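Local coordinates for periplasmic binding protein (Agrobacterium tumefaciens str. B6, PDB 5L9G), which binds the opine mannopine as a periplasmic solute-binding protein and probably delivers it to an ABC transporter for uptake, at residues S114-I125 and T243-Y254. Sequence-based numbering, arbitrary orientation.
With MO0 (mannopine), chain C.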
loop_
_atom_site.group_PDB
_atom_site.type_symbol
_atom_site.label_atom_id
_atom_site.label_comp_id
_atom_site.label_asym_id
_atom_site.label_seq_id
_atom_site.Cartn_x
_atom_site.Cartn_y
_atom_site.Cartn_z
ATOM N N SER A 114 10.245 2.767 -14.740
ATOM C CA SER A 114 9.891 1.361 -14.518
ATOM C C SER A 114 8.569 1.144 -13.776
ATOM O O SER A 114 8.268 0.015 -13.389
ATOM C CB SER A 114 11.018 0.688 -13.739
ATOM O OG SER A 114 12.256 0.838 -14.416
ATOM N N PHE A 115 7.791 2.205 -13.559
ATOM C CA PHE A 115 6.581 2.132 -12.741
ATOM C C PHE A 115 5.594 3.219 -13.125
ATOM O O PHE A 115 5.996 4.375 -13.321
ATOM C CB PHE A 115 7.017 2.306 -11.267
ATOM C CG PHE A 115 5.969 2.470 -10.184
ATOM C CD1 PHE A 115 5.448 3.724 -9.882
ATOM C CD2 PHE A 115 5.562 1.383 -9.422
ATOM C CE1 PHE A 115 4.499 3.879 -8.858
ATOM C CE2 PHE A 115 4.633 1.541 -8.390
ATOM C CZ PHE A 115 4.122 2.795 -8.107
ATOM N N VAL A 116 4.306 2.850 -13.188
ATOM C CA VAL A 116 3.196 3.766 -13.467
ATOM C C VAL A 116 2.201 3.643 -12.305
ATOM O O VAL A 116 1.638 2.563 -12.089
ATOM C CB VAL A 116 2.500 3.542 -14.848
ATOM C CG1 VAL A 116 1.345 4.524 -15.033
ATOM C CG2 VAL A 116 3.483 3.677 -16.006
ATOM N N ALA A 117 1.968 4.748 -11.579
ATOM C CA ALA A 117 1.017 4.767 -10.458
ATOM C C ALA A 117 -0.398 4.423 -10.934
ATOM O O ALA A 117 -0.772 4.742 -12.074
ATOM C CB ALA A 117 1.005 6.142 -9.801
ATOM N N ASN A 118 -1.168 3.733 -10.083
ATOM C CA ASN A 118 -2.566 3.489 -10.378
ATOM C C ASN A 118 -3.463 4.078 -9.259
ATOM O O ASN A 118 -4.655 4.279 -9.493
ATOM C CB ASN A 118 -2.884 1.990 -10.657
ATOM C CG ASN A 118 -2.972 1.073 -9.449
ATOM O OD1 ASN A 118 -2.544 1.386 -8.337
ATOM N ND2 ASN A 118 -3.584 -0.088 -9.622
ATOM N N SER A 119 -2.901 4.354 -8.051
ATOM C CA SER A 119 -3.715 4.841 -6.934
ATOM C C SER A 119 -2.907 5.411 -5.785
ATOM O O SER A 119 -1.706 5.151 -5.666
ATOM C CB SER A 119 -4.555 3.679 -6.371
ATOM O OG SER A 119 -3.701 2.649 -5.902
ATOM N N ASN A 120 -3.605 6.159 -4.920
ATOM C CA ASN A 120 -3.143 6.607 -3.617
ATOM C C ASN A 120 -4.029 5.900 -2.588
ATOM O O ASN A 120 -5.225 5.682 -2.824
ATOM C CB ASN A 120 -3.189 8.121 -3.425
ATOM C CG ASN A 120 -2.166 8.817 -4.279
ATOM O OD1 ASN A 120 -0.955 8.582 -4.182
ATOM N ND2 ASN A 120 -2.634 9.629 -5.193
ATOM N N TYR A 121 -3.431 5.548 -1.458
ATOM C CA TYR A 121 -4.081 4.874 -0.337
ATOM C C TYR A 121 -3.400 5.341 0.958
ATOM O O TYR A 121 -2.401 6.062 0.908
ATOM C CB TYR A 121 -3.966 3.349 -0.499
ATOM C CG TYR A 121 -2.539 2.845 -0.473
ATOM C CD1 TYR A 121 -1.739 2.885 -1.617
ATOM C CD2 TYR A 121 -1.988 2.313 0.692
ATOM C CE1 TYR A 121 -0.422 2.437 -1.594
ATOM C CE2 TYR A 121 -0.676 1.851 0.722
ATOM C CZ TYR A 121 0.094 1.899 -0.428
ATOM O OH TYR A 121 1.374 1.432 -0.408
ATOM N N SER A 122 -3.924 4.910 2.102
ATOM C CA SER A 122 -3.345 5.278 3.398
ATOM C C SER A 122 -3.062 4.034 4.218
ATOM O O SER A 122 -3.837 3.068 4.167
ATOM C CB SER A 122 -4.294 6.184 4.181
ATOM O OG SER A 122 -4.577 7.421 3.545
ATOM N N THR A 123 -1.951 4.056 4.958
ATOM C CA THR A 123 -1.595 3.046 5.956
ATOM C C THR A 123 -1.991 3.759 7.248
ATOM O O THR A 123 -1.348 4.741 7.625
ATOM C CB THR A 123 -0.118 2.704 5.887
ATOM O OG1 THR A 123 0.159 2.146 4.599
ATOM C CG2 THR A 123 0.285 1.726 6.959
ATOM N N LEU A 124 -3.105 3.336 7.858
ATOM C CA LEU A 124 -3.709 4.075 8.958
ATOM C C LEU A 124 -4.058 3.223 10.177
ATOM O O LEU A 124 -3.996 2.001 10.112
ATOM C CB LEU A 124 -4.976 4.844 8.421
ATOM C CG LEU A 124 -6.039 4.019 7.644
ATOM C CD1 LEU A 124 -6.791 3.031 8.564
ATOM C CD2 LEU A 124 -7.075 4.947 7.004
ATOM N N ILE A 125 -4.485 3.893 11.266
ATOM C CA ILE A 125 -4.878 3.281 12.541
ATOM C C ILE A 125 -6.376 3.026 12.549
ATOM O O ILE A 125 -7.147 3.961 12.378
ATOM C CB ILE A 125 -4.513 4.243 13.725
ATOM C CG1 ILE A 125 -3.008 4.511 13.780
ATOM C CG2 ILE A 125 -5.042 3.728 15.105
ATOM C CD1 ILE A 125 -2.655 5.861 14.496
ATOM N N THR A 243 -9.044 6.559 11.706
ATOM C CA THR A 243 -8.685 7.962 11.499
ATOM C C THR A 243 -7.577 8.035 10.446
ATOM O O THR A 243 -6.806 7.088 10.287
ATOM C CB THR A 243 -8.217 8.605 12.840
ATOM O OG1 THR A 243 -7.833 9.942 12.595
ATOM C CG2 THR A 243 -7.017 7.879 13.473
ATOM N N PHE A 244 -7.457 9.184 9.777
ATOM C CA PHE A 244 -6.338 9.416 8.858
ATOM C C PHE A 244 -5.199 10.124 9.622
ATOM O O PHE A 244 -4.139 10.364 9.029
ATOM C CB PHE A 244 -6.770 10.278 7.655
ATOM C CG PHE A 244 -7.570 9.508 6.624
ATOM C CD1 PHE A 244 -6.931 8.781 5.624
ATOM C CD2 PHE A 244 -8.960 9.529 6.641
ATOM C CE1 PHE A 244 -7.676 8.070 4.663
ATOM C CE2 PHE A 244 -9.699 8.817 5.690
ATOM C CZ PHE A 244 -9.056 8.092 4.708
ATOM N N ASN A 245 -5.420 10.492 10.923
ATOM C CA ASN A 245 -4.365 11.164 11.702
ATOM C C ASN A 245 -3.136 10.256 11.812
ATOM O O ASN A 245 -3.283 9.083 12.171
ATOM C CB ASN A 245 -4.851 11.540 13.107
ATOM C CG ASN A 245 -3.874 12.454 13.804
ATOM O OD1 ASN A 245 -3.568 13.554 13.320
ATOM N ND2 ASN A 245 -3.265 11.967 14.879
ATOM N N ASP A 246 -1.951 10.779 11.448
ATOM C CA ASP A 246 -0.675 10.027 11.448
ATOM C C ASP A 246 -0.624 8.906 10.409
ATOM O O ASP A 246 0.255 8.035 10.481
ATOM C CB ASP A 246 -0.328 9.473 12.848
ATOM C CG ASP A 246 0.264 10.473 13.802
ATOM O OD1 ASP A 246 0.699 11.565 13.335
ATOM O OD2 ASP A 246 0.330 10.162 15.009
ATOM N N ALA A 247 -1.559 8.900 9.439
ATOM C CA ALA A 247 -1.509 7.865 8.413
ATOM C C ALA A 247 -0.421 8.206 7.369
ATOM O O ALA A 247 -0.038 9.369 7.204
ATOM C CB ALA A 247 -2.868 7.712 7.735
ATOM N N GLN A 248 0.080 7.186 6.683
ATOM C CA GLN A 248 1.067 7.370 5.629
ATOM C C GLN A 248 0.325 7.334 4.295
ATOM O O GLN A 248 -0.404 6.377 4.014
ATOM C CB GLN A 248 2.124 6.259 5.668
ATOM C CG GLN A 248 3.198 6.407 4.579
ATOM C CD GLN A 248 4.175 5.269 4.640
ATOM O OE1 GLN A 248 5.229 5.403 5.220
ATOM N NE2 GLN A 248 3.817 4.097 4.204
ATOM N N LEU A 249 0.522 8.382 3.476
ATOM C CA LEU A 249 -0.092 8.480 2.148
ATOM C C LEU A 249 0.813 7.727 1.181
ATOM O O LEU A 249 1.961 8.129 0.950
ATOM C CB LEU A 249 -0.263 9.975 1.764
ATOM C CG LEU A 249 -0.784 10.310 0.350
ATOM C CD1 LEU A 249 -2.127 9.673 0.088
ATOM C CD2 LEU A 249 -0.889 11.822 0.166
ATOM N N GLY A 250 0.319 6.591 0.706
ATOM C CA GLY A 250 1.068 5.729 -0.198
ATOM C C GLY A 250 0.626 5.851 -1.630
ATOM O O GLY A 250 -0.415 6.451 -1.923
ATOM N N THR A 251 1.414 5.246 -2.518
ATOM C CA THR A 251 1.139 5.171 -3.945
ATOM C C THR A 251 1.382 3.744 -4.413
ATOM O O THR A 251 2.448 3.179 -4.164
ATOM C CB THR A 251 1.991 6.196 -4.734
ATOM O OG1 THR A 251 1.762 7.501 -4.215
ATOM C CG2 THR A 251 1.683 6.189 -6.231
ATOM N N ASP A 252 0.384 3.148 -5.056
ATOM C CA ASP A 252 0.542 1.822 -5.659
ATOM C C ASP A 252 0.599 2.029 -7.156
ATOM O O ASP A 252 0.106 3.039 -7.674
ATOM C CB ASP A 252 -0.621 0.889 -5.292
ATOM C CG ASP A 252 -0.417 0.090 -4.018
ATOM O OD1 ASP A 252 0.754 -0.037 -3.572
ATOM O OD2 ASP A 252 -1.412 -0.425 -3.483
ATOM N N GLY A 253 1.162 1.060 -7.852
ATOM C CA GLY A 253 1.273 1.155 -9.292
ATOM C C GLY A 253 1.725 -0.133 -9.900
ATOM O O GLY A 253 1.798 -1.154 -9.205
ATOM N N TYR A 254 2.023 -0.078 -11.205
ATOM C CA TYR A 254 2.372 -1.255 -11.995
ATOM C C TYR A 254 3.773 -1.190 -12.569
ATOM O O TYR A 254 4.243 -0.121 -12.980
ATOM C CB TYR A 254 1.384 -1.448 -13.152
ATOM C CG TYR A 254 -0.051 -1.676 -12.718
ATOM C CD1 TYR A 254 -0.413 -2.823 -12.017
ATOM C CD2 TYR A 254 -1.044 -0.743 -13.003
ATOM C CE1 TYR A 254 -1.737 -3.051 -11.631
ATOM C CE2 TYR A 254 -2.369 -0.951 -12.605
ATOM C CZ TYR A 254 -2.709 -2.111 -11.924
ATOM O OH TYR A 254 -4.012 -2.316 -11.522
HETATM O OAB MO0 C . 5.189 -3.919 -3.538
HETATM C CAF MO0 C . 4.680 -5.165 -3.149
HETATM C CAG MO0 C . 3.576 -5.065 -2.111
HETATM O OAC MO0 C . 4.123 -5.058 -0.839
HETATM C CAH MO0 C . 2.584 -3.954 -2.357
HETATM O OAM MO0 C . 2.029 -4.036 -3.617
HETATM C CAI MO0 C . 1.497 -3.798 -1.294
HETATM O OAD MO0 C . 0.702 -4.942 -1.218
HETATM C CAJ MO0 C . 0.697 -2.541 -1.476
HETATM O OAE MO0 C . 1.553 -1.436 -1.421
HETATM C CAK MO0 C . -0.484 -2.386 -0.505
HETATM N N MO0 C . -1.696 -2.077 -1.274
HETATM C CA MO0 C . -2.837 -1.680 -0.413
HETATM C C MO0 C . -3.811 -2.827 -0.281
HETATM O O MO0 C . -3.507 -3.946 -0.745
HETATM C CB MO0 C . -3.535 -0.428 -0.889
HETATM C CG MO0 C . -4.435 -0.673 -2.081
HETATM C CD MO0 C . -4.728 0.559 -2.863
HETATM O OE1 MO0 C . -5.959 1.192 -2.649
HETATM N NE2 MO0 C . -3.950 1.044 -3.700
HETATM O OXT MO0 C . -4.906 -2.695 0.351
HETATM O O HOH W 1 3.163 3.406 -1.088
HETATM O O HOH W 2 0.641 4.035 2.729
HETATM O O HOH W 3 -4.080 6.716 10.915
#
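With CG set between its own backbone N and carbonyl carbon (chi1 63°), Tyr121 lays its ring across Gly250, whose CA lies over one face, 4.1 Å from the ring centroid: a CH-pi contact. Mannopine CB lies over the opposite face, toward the rim, so the phenol is sandwiched between strand and ligand. Asp252 has its CG beside the backbone N (chi1 -89°); its side chain runs at about a right angle to that of Tyr121, yet the ring and carboxylate planes are only 31° apart, and Tyr121 CE1 comes within 3.4 Å of Asp252 CG. The Asp252 carboxylate meets the opine with both oxygens: OD2 accepts from mannopine N at 2.8 Å and from mannopine NE2, and OD1 lies 2.7 Å from mannopine OAE. Ser119 OG accepts a second bond from mannopine NE2 at 2.7 Å. One water joins Tyr121 OH to Thr251 N, tying the hydroxyl to the partner strand.

Antiparallel pairing rests on the reciprocal backbone bonds of Tyr121 with Gly250 and Thr123 with Gln248. Asn118 N and, weakly, Ser119 N both donate to Asp252 O, the former at 2.8 Å; this classic beta bulge shifts the register by one. At the far end Leu124 CD2 sits over the Phe244 ring, 4.3 Å from its centroid, while Ser122 OG, bonded to Gln319, meets the ring edge. Two long strands paired along a ligand pocket fit the hinge-spanning strands of a two-lobed periplasmic binding protein.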